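Local coordinates for catalase (Corynebacterium glutamicum atcc 13032, PDB 4B7F) that catalyses the breakdown of hydrogen peroxide to water and molecular oxygen, as a haem enzyme of the tetrameric catalase family, at the interface of chains A and B and the interface of chains A and C. Residues are numbered along the deposited sequence; one frame, centred on the assembly and turned at random. Chains: chain A/B/C, Catalase.

Contact 1: the interface of chains A and B. Residues chain A 10, 14, 317-318, 321-322; chain B 386, 389-390.
Chi1 of 53° places CG of B:Phe389 between its backbone N and carbonyl carbon, and chi2 of 89° turns the ring across the CA-CB bond. The ring enters chain A between two layers. On one face lies A:Met14, whose CA sits 4.0 Å from the ring centroid in a CH-pi contact. The CB of A:Met14 reaches CE1 of B:Phe389 at 3.4 Å. On the opposite side, toward the rim, CB of A:Asn318 meets CD1 of B:Phe389 at 3.6 Å, and CB of A:Ala321 touches CD2 at 3.7 Å. The side chains of A:Gln322 and B:Phe389 cross at about a right angle, with NE2 of the amide 3.6 Å from CZ of the ring.

Bonds within chain A fix this wall. The amide NE2 of A:Gln322 donates to O of A:Val10 at 2.8 Å. Its OE1 accepts from the backbone N atoms of A:Arg317 and A:Asn318. OD1 of A:Asn318 accepts from N of A:Ala321. ND2 of A:Asn318 is then directed to two waters. Water 1 leads to the amide of B:Gln386, and water 2 to O of B:Asp390.

The wall combines the end of helix 7-10 and the arm after it with the loop leading into helix 319-324 and the helix itself. A:Met14 and B:Phe389 also pair as a parallel beta bridge, joining the N-terminal arm to a long loop of chain B.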
# COMPACT_ATOMS: atom_id res chain seq x y z
N VAL A 10 -3.36 26.11 8.83
CA VAL A 10 -2.13 25.94 8.04
C VAL A 10 -0.88 25.78 8.87
O VAL A 10 0.17 25.37 8.35
CB VAL A 10 -1.92 27.07 7.00
CG1 VAL A 10 -3.07 27.08 6.01
CG2 VAL A 10 -1.79 28.43 7.69
N MET A 14 3.48 21.86 11.31
CA MET A 14 4.71 22.52 10.89
C MET A 14 5.79 22.52 11.98
O MET A 14 5.52 22.90 13.12
CB MET A 14 4.43 23.95 10.44
CG MET A 14 5.65 24.63 9.87
SD MET A 14 5.22 26.10 8.91
CE MET A 14 4.52 27.16 10.18
N ARG A 317 1.75 26.51 3.62
CA ARG A 317 3.10 26.48 4.17
C ARG A 317 3.94 25.43 3.46
O ARG A 317 5.15 25.61 3.25
CB ARG A 317 3.06 26.16 5.67
CG ARG A 317 2.11 27.03 6.47
CD ARG A 317 2.74 28.34 6.87
NE ARG A 317 2.00 29.01 7.94
CZ ARG A 317 1.64 30.29 7.91
NH1 ARG A 317 1.94 31.04 6.85
NH2 ARG A 317 0.97 30.82 8.93
N ASN A 318 3.31 24.31 3.10
CA ASN A 318 3.99 23.24 2.38
C ASN A 318 2.99 22.66 1.36
O ASN A 318 1.93 22.16 1.75
CB ASN A 318 4.49 22.17 3.37
CG ASN A 318 5.18 21.00 2.68
OD1 ASN A 318 4.55 20.27 1.91
ND2 ASN A 318 6.47 20.80 2.96
N ALA A 321 2.11 18.69 1.54
CA ALA A 321 1.42 18.26 2.75
C ALA A 321 0.02 18.83 2.85
O ALA A 321 -0.86 18.23 3.47
CB ALA A 321 2.22 18.65 3.99
N GLN A 322 -0.20 20.00 2.26
CA GLN A 322 -1.46 20.69 2.47
C GLN A 322 -2.32 20.78 1.21
O GLN A 322 -3.53 21.01 1.31
CB GLN A 322 -1.21 22.08 3.08
CG GLN A 322 -0.48 22.04 4.45
CD GLN A 322 -0.15 23.43 4.96
OE1 GLN A 322 0.39 24.25 4.21
NE2 GLN A 322 -0.45 23.69 6.23
N GLN B 386 2.03 12.20 5.09
CA GLN B 386 2.94 13.14 5.73
C GLN B 386 2.18 14.07 6.69
O GLN B 386 1.41 14.95 6.27
CB GLN B 386 3.72 13.97 4.71
CG GLN B 386 4.74 14.88 5.39
CD GLN B 386 5.48 15.79 4.44
OE1 GLN B 386 5.10 15.95 3.29
NE2 GLN B 386 6.56 16.38 4.93
N PHE B 389 5.74 18.51 8.64
CA PHE B 389 6.55 19.08 7.56
C PHE B 389 7.48 20.19 8.09
O PHE B 389 7.24 20.75 9.17
CB PHE B 389 5.67 19.58 6.41
CG PHE B 389 4.59 20.53 6.84
CD1 PHE B 389 4.84 21.90 6.90
CD2 PHE B 389 3.32 20.06 7.19
CE1 PHE B 389 3.85 22.78 7.29
CE2 PHE B 389 2.32 20.94 7.59
CZ PHE B 389 2.59 22.31 7.65
N ASP B 390 8.53 20.50 7.34
CA ASP B 390 9.49 21.54 7.74
C ASP B 390 8.89 22.95 7.75
O ASP B 390 7.92 23.24 7.03
CB ASP B 390 10.70 21.52 6.81
CG ASP B 390 11.79 20.59 7.30
OD1 ASP B 390 11.52 19.79 8.22
OD2 ASP B 390 12.91 20.66 6.75
O HOH W 1 7.17 17.70 2.22
O HOH W 2 8.14 22.68 4.42

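Contact 2: the interface of chains A and B. Residues chain A 18, 23-25, 27; chain B 375-378.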
# COMPACT_ATOMS: atom_id res chain seq x y z
N LEU A 18 14.94 24.99 11.99
CA LEU A 18 16.05 24.29 12.62
C LEU A 18 17.37 24.65 11.94
O LEU A 18 17.40 24.90 10.73
CB LEU A 18 15.83 22.78 12.58
CG LEU A 18 14.57 22.24 13.25
CD1 LEU A 18 14.38 20.77 12.91
CD2 LEU A 18 14.64 22.44 14.76
N THR A 23 19.92 15.49 11.48
CA THR A 23 19.83 14.27 12.28
C THR A 23 19.20 13.17 11.44
O THR A 23 18.45 13.47 10.49
CB THR A 23 18.96 14.46 13.53
OG1 THR A 23 17.59 14.67 13.14
CG2 THR A 23 19.45 15.64 14.36
N ARG A 24 19.49 11.92 11.78
CA ARG A 24 18.70 10.81 11.23
C ARG A 24 17.29 10.89 11.79
O ARG A 24 16.99 11.71 12.66
CB ARG A 24 19.32 9.45 11.57
CG ARG A 24 20.65 9.18 10.89
CD ARG A 24 21.09 7.73 11.07
NE ARG A 24 21.82 7.52 12.32
CZ ARG A 24 21.42 6.67 13.26
NH1 ARG A 24 20.31 5.98 13.09
NH2 ARG A 24 22.14 6.52 14.37
N HIS A 25 16.41 10.03 11.31
CA HIS A 25 15.02 10.09 11.77
C HIS A 25 14.81 9.55 13.17
O HIS A 25 13.72 9.69 13.72
CB HIS A 25 14.09 9.40 10.77
CG HIS A 25 14.17 9.98 9.40
ND1 HIS A 25 13.81 9.28 8.27
CD2 HIS A 25 14.61 11.19 8.99
CE1 HIS A 25 14.01 10.05 7.21
NE2 HIS A 25 14.49 11.21 7.62
N GLY A 27 16.73 10.84 15.40
CA GLY A 27 17.20 12.01 16.12
C GLY A 27 18.70 12.08 16.33
O GLY A 27 19.21 13.08 16.83
N GLU B 375 13.92 17.55 18.17
CA GLU B 375 13.43 17.81 16.81
C GLU B 375 14.32 17.09 15.80
O GLU B 375 15.54 17.06 15.96
CB GLU B 375 13.44 19.32 16.50
CG GLU B 375 12.42 20.14 17.28
CD GLU B 375 10.99 19.94 16.80
OE1 GLU B 375 10.80 19.45 15.66
OE2 GLU B 375 10.06 20.26 17.57
N VAL B 376 13.71 16.52 14.77
CA VAL B 376 14.45 15.88 13.69
C VAL B 376 14.71 16.91 12.59
O VAL B 376 13.78 17.58 12.15
CB VAL B 376 13.68 14.66 13.13
CG1 VAL B 376 14.20 14.26 11.74
CG2 VAL B 376 13.80 13.47 14.10
N ASN B 377 15.97 17.04 12.18
CA ASN B 377 16.36 17.97 11.13
C ASN B 377 16.78 17.17 9.89
O ASN B 377 17.93 16.73 9.80
CB ASN B 377 17.52 18.85 11.61
CG ASN B 377 17.86 19.98 10.65
OD1 ASN B 377 17.07 20.30 9.76
ND2 ASN B 377 19.04 20.59 10.82
N THR B 378 15.86 16.97 8.96
CA THR B 378 16.12 16.07 7.85
C THR B 378 15.74 16.70 6.53
O THR B 378 14.89 17.59 6.49
CB THR B 378 15.34 14.74 8.02
OG1 THR B 378 15.72 13.84 6.98
CG2 THR B 378 13.82 14.98 7.94
O HOH W 3 18.03 12.85 7.91
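The N-terminal arm of chain A runs here against a loop segment of chain B, part of the arm exchange typical of catalase tetramers. Backbone and side chain of A:Thr23 together grip B:Asn377. The N of A:Thr23 donates to O of B:Asn377 at 2.9 Å. The N of B:Asn377 donates back to the hydroxyl OG1 of A:Thr23 at 3.0 Å. Chi1 of 67° puts OG1 between the backbone N and the carbonyl carbon, from where it also donates to O of A:Arg24. OG1 therefore acts as donor within its chain and acceptor across the interface.

Further along, NE2 of A:His25 and OG1 of B:Thr378 are hydrogen bonded at 3.0 Å, with either group a possible donor. The CB of B:Thr378 lies at the edge of the imidazole, in its plane, 3.6 Å from NE2 of A:His25. OG1 of B:Thr378 also reaches water 3, which bonds O of A:Thr23 and adds an indirect link.

At the other end, the two methyls of A:Leu18 diverge: CD1 packs against the backbone of B:Val376 and B:Asn377, and CD2 lies 3.8 Å from CB of B:Glu375. CG1 of B:Val376 lies near OG1 of A:Thr23 and O of A:Arg24. CG2 lies near O of A:His25 and O of A:Arg24.

Both strips are loop, with no helix or regular strand at the residues involved. Backbone, hydroxyl and imidazole groups bond the arm along the extended B:Glu375 to B:Thr378 segment.

Contact 3: the interface of chains A and C. Residues chain A 60-61, 63; chain C 68, 354, 358.
Beyond CB, A:Arg61 first touches C:Tyr358 with CG. This atom lies over one face of the ring, offset toward the rim and 3.7 Å from the centroid, a CH-pi contact. The chain of A:Arg61 stays extended to NE (chi3 -174°), which passes 4.0 Å from CB of C:Tyr358. At the tip, NH1 and NH2 meet the two carboxylate oxygens of C:Asp354 end-on. NH1 of A:Arg61 forms the salt bridge to OD2 of C:Asp354 at 2.9 Å, on its syn side but tilted from the carboxylate plane. NH2 of A:Arg61 bonds OD1 of C:Asp354 at 3.0 Å from above that plane, and the guanidinium and carboxylate planes are 50° apart.

OD1 of A:Asn60 is modelled close to OD2 of C:Asp354. Two acceptors would then face each other, so the amide orientation is doubtful. The phenol OH of C:Tyr358 donates to O of A:Asn63 at 2.6 Å, nearly along the C=O axis. Water 4 joins the same OH to O of A:Arg61. On its other side, ND2 of A:Asn63 lies 3.4 Å from CB of C:Ile68.

The chain A residues form the loop just after helix 50-59. C:Asp354 and C:Tyr358 lie on helix 343-359, which carries the proximal haem tyrosine; C:Tyr358 is a different tyrosine, further along.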
# COMPACT_ATOMS: atom_id res chain seq x y z
N ASN A 60 13.07 7.26 -2.18
CA ASN A 60 12.38 6.29 -3.03
C ASN A 60 10.87 6.21 -2.81
O ASN A 60 10.15 5.68 -3.65
CB ASN A 60 12.94 4.87 -2.82
CG ASN A 60 14.24 4.62 -3.56
OD1 ASN A 60 15.00 3.72 -3.19
ND2 ASN A 60 14.49 5.40 -4.60
N ARG A 61 10.39 6.74 -1.70
CA ARG A 61 8.98 6.67 -1.37
C ARG A 61 8.28 8.03 -1.34
O ARG A 61 7.17 8.13 -0.81
CB ARG A 61 8.78 5.92 -0.04
CG ARG A 61 8.94 4.41 -0.18
CD ARG A 61 9.29 3.70 1.14
NE ARG A 61 9.56 2.29 0.88
CZ ARG A 61 10.75 1.81 0.52
NH1 ARG A 61 11.80 2.63 0.43
NH2 ARG A 61 10.90 0.51 0.28
N ASN A 63 6.86 9.78 -3.84
CA ASN A 63 5.70 9.90 -4.70
C ASN A 63 4.53 9.05 -4.23
O ASN A 63 4.70 7.96 -3.67
CB ASN A 63 6.04 9.51 -6.15
CG ASN A 63 6.86 10.57 -6.87
OD1 ASN A 63 6.84 11.75 -6.52
ND2 ASN A 63 7.59 10.14 -7.90
N ILE C 68 10.50 8.20 -9.24
CA ILE C 68 11.34 9.35 -8.91
C ILE C 68 12.82 8.93 -8.99
O ILE C 68 13.23 8.00 -8.29
CB ILE C 68 10.99 9.98 -7.53
CG1 ILE C 68 12.02 11.06 -7.17
CG2 ILE C 68 10.92 8.93 -6.43
CD1 ILE C 68 11.64 11.85 -5.91
N ASP C 354 14.59 -1.30 -4.36
CA ASP C 354 13.93 -0.72 -3.21
C ASP C 354 12.73 0.13 -3.62
O ASP C 354 11.63 -0.03 -3.08
CB ASP C 354 14.92 0.10 -2.37
CG ASP C 354 14.25 0.76 -1.18
OD1 ASP C 354 13.78 0.02 -0.29
OD2 ASP C 354 14.18 2.02 -1.12
N TYR C 358 8.18 -0.70 -3.65
CA TYR C 358 7.13 0.23 -3.20
C TYR C 358 6.20 0.67 -4.34
O TYR C 358 4.97 0.63 -4.22
CB TYR C 358 7.78 1.46 -2.58
CG TYR C 358 6.86 2.65 -2.49
CD1 TYR C 358 5.86 2.69 -1.53
CD2 TYR C 358 6.99 3.73 -3.36
CE1 TYR C 358 5.00 3.76 -1.44
CE2 TYR C 358 6.13 4.82 -3.28
CZ TYR C 358 5.13 4.83 -2.32
OH TYR C 358 4.26 5.89 -2.20
O HOH W 4 5.07 6.79 0.34

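Contacts 1 and 2 belong to the same A-B interface, their C-alpha centres about 16 Å apart. Both use the N-terminal arm of chain A and one loop stretch of chain B, met at successive points. Contact 3 lies about 20 Å from contact 1 and 21 Å from contact 2, and brings in chain C. It shares no residue with the others. Chain A thus binds two neighbours within about 20 Å, with contact 3 nearest the centre of the tetramer. Two-fold symmetry repeats each contact with the chains exchanged, so arm exchange and helix-to-loop contacts would together stabilise the four-subunit assembly.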